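Local structure of p-nitrophenyl phosphatase (Pho2) (Archaeoglobus fulgidus, 3QGM) at residues V33-K37 with F64-V68; S50-R55 with E98-E104; I84-K88 with E119-V123. The protein probably acts as a phosphatase of the haloacid dehalogenase (HAD) family, hydrolysing phosphate esters at a site that binds a metal ion. All blocks are in the same frame, centred on the assembly; numbering follows the deposited sequence.

Contact 1 of 3, residues V33-K37 with F64-V68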
loop_
_atom_site.group_PDB
_atom_site.type_symbol
_atom_site.label_atom_id
_atom_site.label_comp_id
_atom_site.label_asym_id
_atom_site.label_seq_id
_atom_site.Cartn_x
_atom_site.Cartn_y
_atom_site.Cartn_z
ATOM N N VAL A 33 -3.002 -24.830 -28.760
ATOM C CA VAL A 33 -2.972 -23.649 -29.621
ATOM C C VAL A 33 -2.795 -24.089 -31.044
ATOM O O VAL A 33 -3.498 -23.642 -31.946
ATOM C CB VAL A 33 -1.810 -22.708 -29.265
ATOM C CG1 VAL A 33 -1.592 -21.666 -30.425
ATOM C CG2 VAL A 33 -2.085 -22.015 -27.959
ATOM N N LYS A 34 -1.832 -24.982 -31.251
ATOM C CA LYS A 34 -1.552 -25.450 -32.586
ATOM C C LYS A 34 -2.772 -26.105 -33.213
ATOM O O LYS A 34 -3.103 -25.807 -34.363
ATOM C CB LYS A 34 -0.346 -26.391 -32.578
ATOM C CG LYS A 34 0.974 -25.693 -32.214
ATOM C CD LYS A 34 2.148 -26.646 -32.490
ATOM C CE LYS A 34 3.463 -26.134 -31.946
ATOM N NZ LYS A 34 4.538 -27.180 -32.016
ATOM N N LYS A 35 -3.467 -26.973 -32.472
ATOM C CA LYS A 35 -4.689 -27.589 -32.996
ATOM C C LYS A 35 -5.775 -26.558 -33.299
ATOM O O LYS A 35 -6.527 -26.728 -34.278
ATOM C CB LYS A 35 -5.247 -28.694 -32.075
ATOM C CG LYS A 35 -4.479 -30.037 -32.132
ATOM C CD LYS A 35 -3.248 -30.091 -31.201
ATOM C CE LYS A 35 -2.737 -31.531 -30.915
ATOM N NZ LYS A 35 -1.298 -31.535 -30.411
ATOM N N LEU A 36 -5.848 -25.495 -32.484
ATOM C CA LEU A 36 -6.799 -24.396 -32.727
ATOM C C LEU A 36 -6.550 -23.603 -34.027
ATOM O O LEU A 36 -7.504 -23.251 -34.707
ATOM C CB LEU A 36 -6.837 -23.408 -31.544
ATOM C CG LEU A 36 -7.740 -23.760 -30.352
ATOM C CD1 LEU A 36 -7.633 -22.673 -29.273
ATOM C CD2 LEU A 36 -9.190 -23.955 -30.785
ATOM N N LYS A 37 -5.283 -23.277 -34.312
ATOM C CA LYS A 37 -4.886 -22.574 -35.532
ATOM C C LYS A 37 -5.245 -23.437 -36.739
ATOM O O LYS A 37 -5.820 -22.964 -37.742
ATOM C CB LYS A 37 -3.373 -22.306 -35.534
ATOM C CG LYS A 37 -2.874 -21.382 -34.426
ATOM C CD LYS A 37 -1.346 -21.159 -34.490
ATOM C CE LYS A 37 -0.559 -22.382 -34.014
ATOM N NZ LYS A 37 0.877 -22.231 -34.056
ATOM N N PHE A 64 8.221 -21.100 -27.995
ATOM C CA PHE A 64 7.452 -22.317 -27.676
ATOM C C PHE A 64 7.068 -23.109 -28.920
ATOM O O PHE A 64 6.547 -24.210 -28.835
ATOM C CB PHE A 64 6.156 -21.953 -26.923
ATOM C CG PHE A 64 6.374 -21.338 -25.560
ATOM C CD1 PHE A 64 7.574 -21.471 -24.891
ATOM C CD2 PHE A 64 5.358 -20.640 -24.939
ATOM C CE1 PHE A 64 7.752 -20.919 -23.655
ATOM C CE2 PHE A 64 5.543 -20.080 -23.687
ATOM C CZ PHE A 64 6.740 -20.199 -23.060
ATOM N N GLY A 65 7.260 -22.521 -30.093
ATOM C CA GLY A 65 6.989 -23.229 -31.326
ATOM C C GLY A 65 5.723 -22.765 -32.003
ATOM O O GLY A 65 5.278 -23.375 -32.976
ATOM N N LEU A 66 5.125 -21.688 -31.495
ATOM C CA LEU A 66 3.860 -21.217 -32.020
ATOM C C LEU A 66 4.137 -20.184 -33.112
ATOM O O LEU A 66 5.107 -19.415 -33.035
ATOM C CB LEU A 66 2.988 -20.608 -30.898
ATOM C CG LEU A 66 2.788 -21.481 -29.645
ATOM C CD1 LEU A 66 1.748 -20.868 -28.746
ATOM C CD2 LEU A 66 2.380 -22.881 -30.000
ATOM N N GLU A 67 3.256 -20.187 -34.102
ATOM C CA GLU A 67 3.279 -19.256 -35.190
ATOM C C GLU A 67 2.309 -18.164 -34.773
ATOM O O GLU A 67 1.121 -18.422 -34.654
ATOM C CB GLU A 67 2.796 -19.940 -36.469
ATOM C CG GLU A 67 3.438 -19.434 -37.756
ATOM C CD GLU A 67 4.112 -20.580 -38.533
ATOM O OE1 GLU A 67 5.181 -21.056 -38.070
ATOM O OE2 GLU A 67 3.570 -21.017 -39.581
ATOM N N VAL A 68 2.837 -16.965 -34.536
ATOM C CA VAL A 68 2.091 -15.884 -33.873
ATOM C C VAL A 68 2.564 -14.581 -34.484
ATOM O O VAL A 68 3.758 -14.337 -34.588
ATOM C CB VAL A 68 2.371 -15.848 -32.316
ATOM C CG1 VAL A 68 1.509 -14.842 -31.611
ATOM C CG2 VAL A 68 2.178 -17.222 -31.678
#
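Lys34 on helix 27-38 and Leu66 in the loop that follows helix 54-63 are the residues whose CA atoms come nearest each other, 6.9 Å apart, and no hydrogen bond crosses between the two segments, so side chains do the joining. Leu66 reaches across with both methyls, and each has its own partner. Val33 CG1 meets Leu66 CD1 at 3.8 Å, the two side chains crossing at about a right angle; the compact, branched valine suits this buried side of the helix. Leu66 CD2 instead lies against the aliphatic stem of Lys34, 3.8 Å from Lys34 CG. Because the Lys34 chain runs extended beyond CG (chi2 -169°), its CE arrives 3.5 Å from Gly65 O. A lysine fits such a margin, its methylenes covering leucine while the residue as a whole stays exposed.

In the parallel sheet of the HAD core, helix 27-38 is the crossover between neighbouring strands 10-14 and 42-47, and the 64-68 loop leads from helix 54-63 to strand 73-75 at the sheet's edge. The contact therefore links two successive connections of the Rossmann-like fold, and Val33 and Leu66 both also touch Ile19. Gly65 ends helix 54-63 in a Schellman motif; its positive phi of 106° would press a side chain against the carbonyl oxygen before it, which is why glycine occupies the turn.

Lys37 bends at chi3 (-74°), carrying NZ toward the loop to lie 3.1 Å from Glu67 N. Both nitrogens are donors, so this is proximity without a bond, and a second conformer of Lys37 makes the position doubtful. The Glu67 carboxylate turns elsewhere, its OE1 staying 6.0 Å from Lys37 NZ in this conformer.

Contact 2 of 3, residues S50-R55 with E98-E104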
loop_
_atom_site.group_PDB
_atom_site.type_symbol
_atom_site.label_atom_id
_atom_site.label_comp_id
_atom_site.label_asym_id
_atom_site.label_seq_id
_atom_site.Cartn_x
_atom_site.Cartn_y
_atom_site.Cartn_z
ATOM N N SER A 50 2.931 -6.741 -16.504
ATOM C CA SER A 50 3.087 -5.310 -16.240
ATOM C C SER A 50 4.456 -4.728 -16.656
ATOM O O SER A 50 4.643 -3.508 -16.707
ATOM C CB SER A 50 2.918 -5.124 -14.717
ATOM O OG SER A 50 3.123 -3.794 -14.329
ATOM N N THR A 51 5.409 -5.611 -16.908
ATOM C CA THR A 51 6.796 -5.278 -16.975
ATOM C C THR A 51 7.485 -5.584 -18.307
ATOM O O THR A 51 8.542 -5.051 -18.559
ATOM C CB THR A 51 7.571 -6.036 -15.864
ATOM O OG1 THR A 51 7.517 -7.451 -16.129
ATOM C CG2 THR A 51 6.969 -5.697 -14.440
ATOM N N ARG A 52 6.932 -6.470 -19.123
ATOM C CA ARG A 52 7.588 -6.823 -20.374
ATOM C C ARG A 52 6.811 -6.252 -21.583
ATOM O O ARG A 52 5.571 -6.098 -21.551
ATOM C CB ARG A 52 7.742 -8.335 -20.494
ATOM C CG ARG A 52 8.433 -9.055 -19.318
ATOM C CD ARG A 52 9.751 -8.437 -18.840
ATOM N NE ARG A 52 10.786 -8.246 -19.865
ATOM C CZ ARG A 52 11.706 -9.142 -20.231
ATOM N NH1 ARG A 52 11.731 -10.364 -19.711
ATOM N NH2 ARG A 52 12.582 -8.834 -21.163
ATOM N N SER A 53 7.559 -5.851 -22.601
ATOM C CA SER A 53 7.002 -5.254 -23.800
ATOM C C SER A 53 6.257 -6.330 -24.588
ATOM O O SER A 53 6.486 -7.544 -24.388
ATOM C CB SER A 53 8.128 -4.646 -24.619
ATOM O OG SER A 53 8.965 -5.657 -25.167
ATOM N N ARG A 54 5.390 -5.909 -25.501
ATOM C CA ARG A 54 4.660 -6.854 -26.322
ATOM C C ARG A 54 5.608 -7.782 -27.054
ATOM O O ARG A 54 5.358 -8.994 -27.136
ATOM C CB ARG A 54 3.773 -6.164 -27.357
ATOM C CG ARG A 54 3.037 -7.184 -28.216
ATOM C CD ARG A 54 1.943 -6.640 -29.111
ATOM N NE ARG A 54 2.467 -5.685 -30.061
ATOM C CZ ARG A 54 1.794 -5.196 -31.111
ATOM N NH1 ARG A 54 2.379 -4.289 -31.856
ATOM N NH2 ARG A 54 0.536 -5.564 -31.388
ATOM N N ARG A 55 6.677 -7.237 -27.613
ATOM C CA ARG A 55 7.505 -8.062 -28.480
ATOM C C ARG A 55 8.255 -9.106 -27.706
ATOM O O ARG A 55 8.501 -10.166 -28.233
ATOM C CB ARG A 55 8.437 -7.219 -29.340
ATOM C CG ARG A 55 9.150 -8.021 -30.400
ATOM C CD ARG A 55 9.625 -7.131 -31.527
ATOM N NE ARG A 55 8.522 -6.332 -32.035
ATOM C CZ ARG A 55 7.729 -6.692 -33.036
ATOM N NH1 ARG A 55 7.912 -7.850 -33.686
ATOM N NH2 ARG A 55 6.744 -5.863 -33.395
ATOM N N GLU A 98 8.431 -0.670 -14.819
ATOM C CA GLU A 98 9.752 -1.143 -15.243
ATOM C C GLU A 98 10.031 -0.832 -16.736
ATOM O O GLU A 98 9.204 -0.214 -17.424
ATOM C CB GLU A 98 9.834 -2.649 -15.015
ATOM C CG GLU A 98 9.760 -3.054 -13.538
ATOM C CD GLU A 98 10.254 -4.442 -13.302
ATOM O OE1 GLU A 98 10.706 -5.073 -14.280
ATOM O OE2 GLU A 98 10.156 -4.915 -12.148
ATOM N N GLU A 99 11.173 -1.282 -17.235
ATOM C CA GLU A 99 11.597 -0.879 -18.583
ATOM C C GLU A 99 10.660 -1.271 -19.716
ATOM O O GLU A 99 10.544 -0.555 -20.680
ATOM C CB GLU A 99 13.017 -1.386 -18.874
ATOM C CG GLU A 99 13.913 -0.911 -17.816
ATOM C CD GLU A 99 15.297 -0.677 -18.243
ATOM O OE1 GLU A 99 15.849 -1.519 -18.975
ATOM O OE2 GLU A 99 15.817 0.363 -17.802
ATOM N N GLY A 100 10.027 -2.408 -19.608
ATOM C CA GLY A 100 9.123 -2.852 -20.638
ATOM C C GLY A 100 7.865 -2.018 -20.730
ATOM O O GLY A 100 7.308 -1.862 -21.822
ATOM N N LEU A 101 7.398 -1.468 -19.601
ATOM C CA LEU A 101 6.294 -0.533 -19.662
ATOM C C LEU A 101 6.715 0.795 -20.284
ATOM O O LEU A 101 6.024 1.324 -21.182
ATOM C CB LEU A 101 5.700 -0.311 -18.298
ATOM C CG LEU A 101 4.566 0.693 -18.219
ATOM C CD1 LEU A 101 3.414 0.401 -19.211
ATOM C CD2 LEU A 101 4.038 0.722 -16.757
ATOM N N ILE A 102 7.866 1.296 -19.844
ATOM C CA ILE A 102 8.419 2.548 -20.350
ATOM C C ILE A 102 8.582 2.418 -21.869
ATOM O O ILE A 102 8.268 3.322 -22.608
ATOM C CB ILE A 102 9.779 2.824 -19.709
ATOM C CG1 ILE A 102 9.635 3.100 -18.181
ATOM C CG2 ILE A 102 10.472 3.962 -20.421
ATOM C CD1 ILE A 102 10.953 3.217 -17.461
ATOM N N GLU A 103 9.119 1.283 -22.298
ATOM C CA GLU A 103 9.292 0.999 -23.722
ATOM C C GLU A 103 7.980 1.162 -24.479
ATOM O O GLU A 103 7.971 1.802 -25.535
ATOM C CB GLU A 103 9.857 -0.396 -23.960
ATOM C CG GLU A 103 10.347 -0.620 -25.381
ATOM C CD GLU A 103 11.686 -1.308 -25.483
ATOM O OE1 GLU A 103 11.999 -2.235 -24.717
ATOM O OE2 GLU A 103 12.443 -0.870 -26.342
ATOM N N GLU A 104 6.900 0.532 -23.982
ATOM C CA GLU A 104 5.629 0.552 -24.702
ATOM C C GLU A 104 5.057 1.951 -24.655
ATOM O O GLU A 104 4.465 2.437 -25.606
ATOM C CB GLU A 104 4.628 -0.462 -24.125
ATOM C CG GLU A 104 5.018 -1.933 -24.364
ATOM C CD GLU A 104 4.919 -2.363 -25.862
ATOM O OE1 GLU A 104 4.346 -1.606 -26.665
ATOM O OE2 GLU A 104 5.375 -3.468 -26.228
HETATM O O HOH W 1 6.048 -2.065 -14.658
HETATM O O HOH W 2 10.980 -4.721 -17.453
HETATM O O HOH W 3 7.061 -4.273 -27.964
#
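Thr51 sets its methyl over one face of the Glu98 carboxylate, CG2 lying 3.7 Å from Glu98 CD, with CB above the same face nearer OE1. The two side chains run side by side, and threonine suits the place by offering carbon to the flat group. The oxygens look to other partners: a water donates to both Glu98 OE1 and Thr51 O, while Glu98 OE2 accepts a hydrogen bond from Arg127 N. The second carboxylate, that of Glu104, is met on the anti side of OE2 by Arg54 N, tilted 28° out of its plane. This bond measures only 2.5 Å from N to OE2, a length to be read with caution. A bend at chi2 (-69°) swings the Glu104 acid toward the start of helix 54-63, where another water links OE2 to Arg55 N, 3.0 Å from that nitrogen. The amino end of the helix would probably favour the negative charge there, and Ser53 completes the start as N-cap.

Between the two acids the backbones touch, with Gly100 CA 3.1 Å from Thr51 O in a CA-H...O contact. Any side chain on Gly100 would collide with Thr51 O and Arg52 CA, so only glycine fits. A further water joins Ser50 O to Glu98 N, and Ser50 OG is hydrogen-bonded to Ser125 N. The loop after strand 42-47 of the HAD core thus meets helix 99-107, which packs on the second sheet, an arrangement consistent with the core-to-cap junction of HAD phosphatases with a C2-type cap.

Contact 3 of 3, residues I84-K88 with E119-V123; sequences IAREK and EYLVV
Tyr120 OH donates to Glu87 OE1, which sits at the ring edge and in its plane; the 2.4 Å between these oxygens is very short, and the exact length is doubtful. Carboxylate and ring planes are 32° apart. The acid is engaged at both oxygens, since OE2 forms a salt bridge with Arg146, a pairing that would probably favour a charged glutamate. A second polar pair closes the end of the helix, where Lys88 NZ donates to Glu119 OE1 in a salt bridge whose exact geometry is doubtful, that oxygen being crowded in the model. Glu119 OE2 accepts from Lys92 N. At the end of the helix, Lys88 N is satisfied by Ile84 O at 2.7 Å.

Ile84 supplies the apolar half. Its CG2, anti to the backbone N, stands over the centre of the Tyr120 ring, 3.7 Å from the centroid, in a CH-pi contact, while CD1 reaches Val122 CG2 at 3.5 Å. The branched isoleucine can thus serve two strand residues at once. An alanine in place of Tyr120 would probably open a gap beneath Ile84 CG2 and cost Glu87 OE1 its hydroxyl donor.

Tyr120 and Val122 both turn toward the end of helix 76-87, which lies against this face of the parallel sheet. Strand 120-123 runs between strands 92-95 and 146-149, and Ile148 of the latter touches both Ile84 and Tyr120.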
loop_
_atom_site.group_PDB
_atom_site.type_symbol
_atom_site.label_atom_id
_atom_site.label_comp_id
_atom_site.label_asym_id
_atom_site.label_seq_id
_atom_site.Cartn_x
_atom_site.Cartn_y
_atom_site.Cartn_z
ATOM N N ILE A 84 -3.692 5.286 -23.602
ATOM C CA ILE A 84 -3.384 6.666 -23.330
ATOM C C ILE A 84 -3.206 7.496 -24.611
ATOM O O ILE A 84 -3.697 8.625 -24.720
ATOM C CB ILE A 84 -2.156 6.757 -22.421
ATOM C CG1 ILE A 84 -2.479 6.021 -21.105
ATOM C CG2 ILE A 84 -1.781 8.203 -22.204
ATOM C CD1 ILE A 84 -1.356 5.948 -20.034
ATOM N N ALA A 85 -2.447 6.933 -25.531
ATOM C CA ALA A 85 -2.061 7.591 -26.769
ATOM C C ALA A 85 -3.297 7.959 -27.606
ATOM O O ALA A 85 -3.358 9.043 -28.236
ATOM C CB ALA A 85 -1.161 6.658 -27.537
ATOM N N ARG A 86 -4.267 7.047 -27.636
ATOM C CA ARG A 86 -5.544 7.303 -28.313
ATOM C C ARG A 86 -6.299 8.436 -27.664
ATOM O O ARG A 86 -6.857 9.288 -28.329
ATOM C CB ARG A 86 -6.412 6.074 -28.283
ATOM C CG ARG A 86 -5.909 5.074 -29.226
ATOM C CD ARG A 86 -6.651 3.832 -29.073
ATOM N NE ARG A 86 -5.956 2.732 -29.711
ATOM C CZ ARG A 86 -6.286 1.465 -29.523
ATOM N NH1 ARG A 86 -7.284 1.152 -28.697
ATOM N NH2 ARG A 86 -5.619 0.514 -30.160
ATOM N N GLU A 87 -6.302 8.423 -26.339
ATOM C CA GLU A 87 -6.936 9.465 -25.580
ATOM C C GLU A 87 -6.248 10.813 -25.765
ATOM O O GLU A 87 -6.899 11.837 -25.813
ATOM C CB GLU A 87 -6.867 9.094 -24.083
ATOM C CG GLU A 87 -8.154 9.135 -23.427
ATOM C CD GLU A 87 -8.076 8.754 -21.966
ATOM O OE1 GLU A 87 -7.158 9.189 -21.242
ATOM O OE2 GLU A 87 -8.989 8.036 -21.562
ATOM N N LYS A 88 -4.918 10.804 -25.779
ATOM C CA LYS A 88 -4.150 12.031 -25.818
ATOM C C LYS A 88 -2.811 11.827 -26.477
ATOM O O LYS A 88 -1.819 11.477 -25.827
ATOM C CB LYS A 88 -3.992 12.675 -24.439
ATOM C CG LYS A 88 -3.256 13.993 -24.539
ATOM C CD LYS A 88 -3.722 15.093 -23.613
ATOM C CE LYS A 88 -2.823 16.316 -23.854
ATOM N NZ LYS A 88 -2.997 17.394 -22.824
ATOM N N GLU A 119 0.922 14.681 -17.268
ATOM C CA GLU A 119 -0.534 14.691 -17.354
ATOM C C GLU A 119 -1.146 13.340 -16.963
ATOM O O GLU A 119 -2.318 13.276 -16.649
ATOM C CB GLU A 119 -1.018 15.002 -18.768
ATOM C CG GLU A 119 -0.105 15.895 -19.586
ATOM C CD GLU A 119 -0.459 15.812 -21.070
ATOM O OE1 GLU A 119 -1.690 15.762 -21.339
ATOM O OE2 GLU A 119 0.462 15.757 -21.926
ATOM N N TYR A 120 -0.368 12.259 -17.047
ATOM C CA TYR A 120 -0.842 10.936 -16.662
ATOM C C TYR A 120 0.116 10.303 -15.662
ATOM O O TYR A 120 1.354 10.353 -15.843
ATOM C CB TYR A 120 -0.945 10.003 -17.870
ATOM C CG TYR A 120 -2.128 10.226 -18.813
ATOM C CD1 TYR A 120 -2.154 11.310 -19.690
ATOM C CD2 TYR A 120 -3.229 9.343 -18.814
ATOM C CE1 TYR A 120 -3.261 11.521 -20.541
ATOM C CE2 TYR A 120 -4.338 9.557 -19.659
ATOM C CZ TYR A 120 -4.323 10.639 -20.521
ATOM O OH TYR A 120 -5.367 10.817 -21.368
ATOM N N LEU A 121 -0.473 9.683 -14.640
ATOM C CA LEU A 121 0.217 8.774 -13.773
ATOM C C LEU A 121 -0.082 7.354 -14.241
ATOM O O LEU A 121 -1.232 6.960 -14.309
ATOM C CB LEU A 121 -0.253 8.995 -12.296
ATOM C CG LEU A 121 0.159 7.953 -11.243
ATOM C CD1 LEU A 121 1.713 7.812 -11.176
ATOM C CD2 LEU A 121 -0.529 8.288 -9.813
ATOM N N VAL A 122 0.962 6.589 -14.539
ATOM C CA VAL A 122 0.866 5.234 -15.037
ATOM C C VAL A 122 1.519 4.283 -14.021
ATOM O O VAL A 122 2.707 4.347 -13.756
ATOM C CB VAL A 122 1.529 5.117 -16.433
ATOM C CG1 VAL A 122 1.323 3.750 -17.038
ATOM C CG2 VAL A 122 0.956 6.198 -17.354
ATOM N N VAL A 123 0.696 3.471 -13.379
ATOM C CA VAL A 123 1.168 2.645 -12.294
ATOM C C VAL A 123 1.326 1.255 -12.849
ATOM O O VAL A 123 0.400 0.698 -13.368
ATOM C CB VAL A 123 0.154 2.676 -11.128
ATOM C CG1 VAL A 123 0.337 1.465 -10.256
ATOM C CG2 VAL A 123 0.295 3.990 -10.314
#

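Along the chain, contact 1 closes before contact 3 opens, whereas contact 2 interleaves with both. Contact 1 joins a helix and a loop connecting strands of the six-stranded core sheet that carries the calcium site of Asp14, Asp16 and Asp212; contact 3 lies on the five-stranded sheet, on the opposite side of the chain's centre, with centres 33 Å apart. Contact 2 bridges the two regions. Its 50-55 segment begins helix 54-63, and the loop leaving that helix forms part of contact 1, centred 24 Å away; it touches contact 3, centred 15 Å off, through Leu101 CD2 and Val122 CG1 at 4.1 Å. The three thus trace a path from metal-binding core to probable cap.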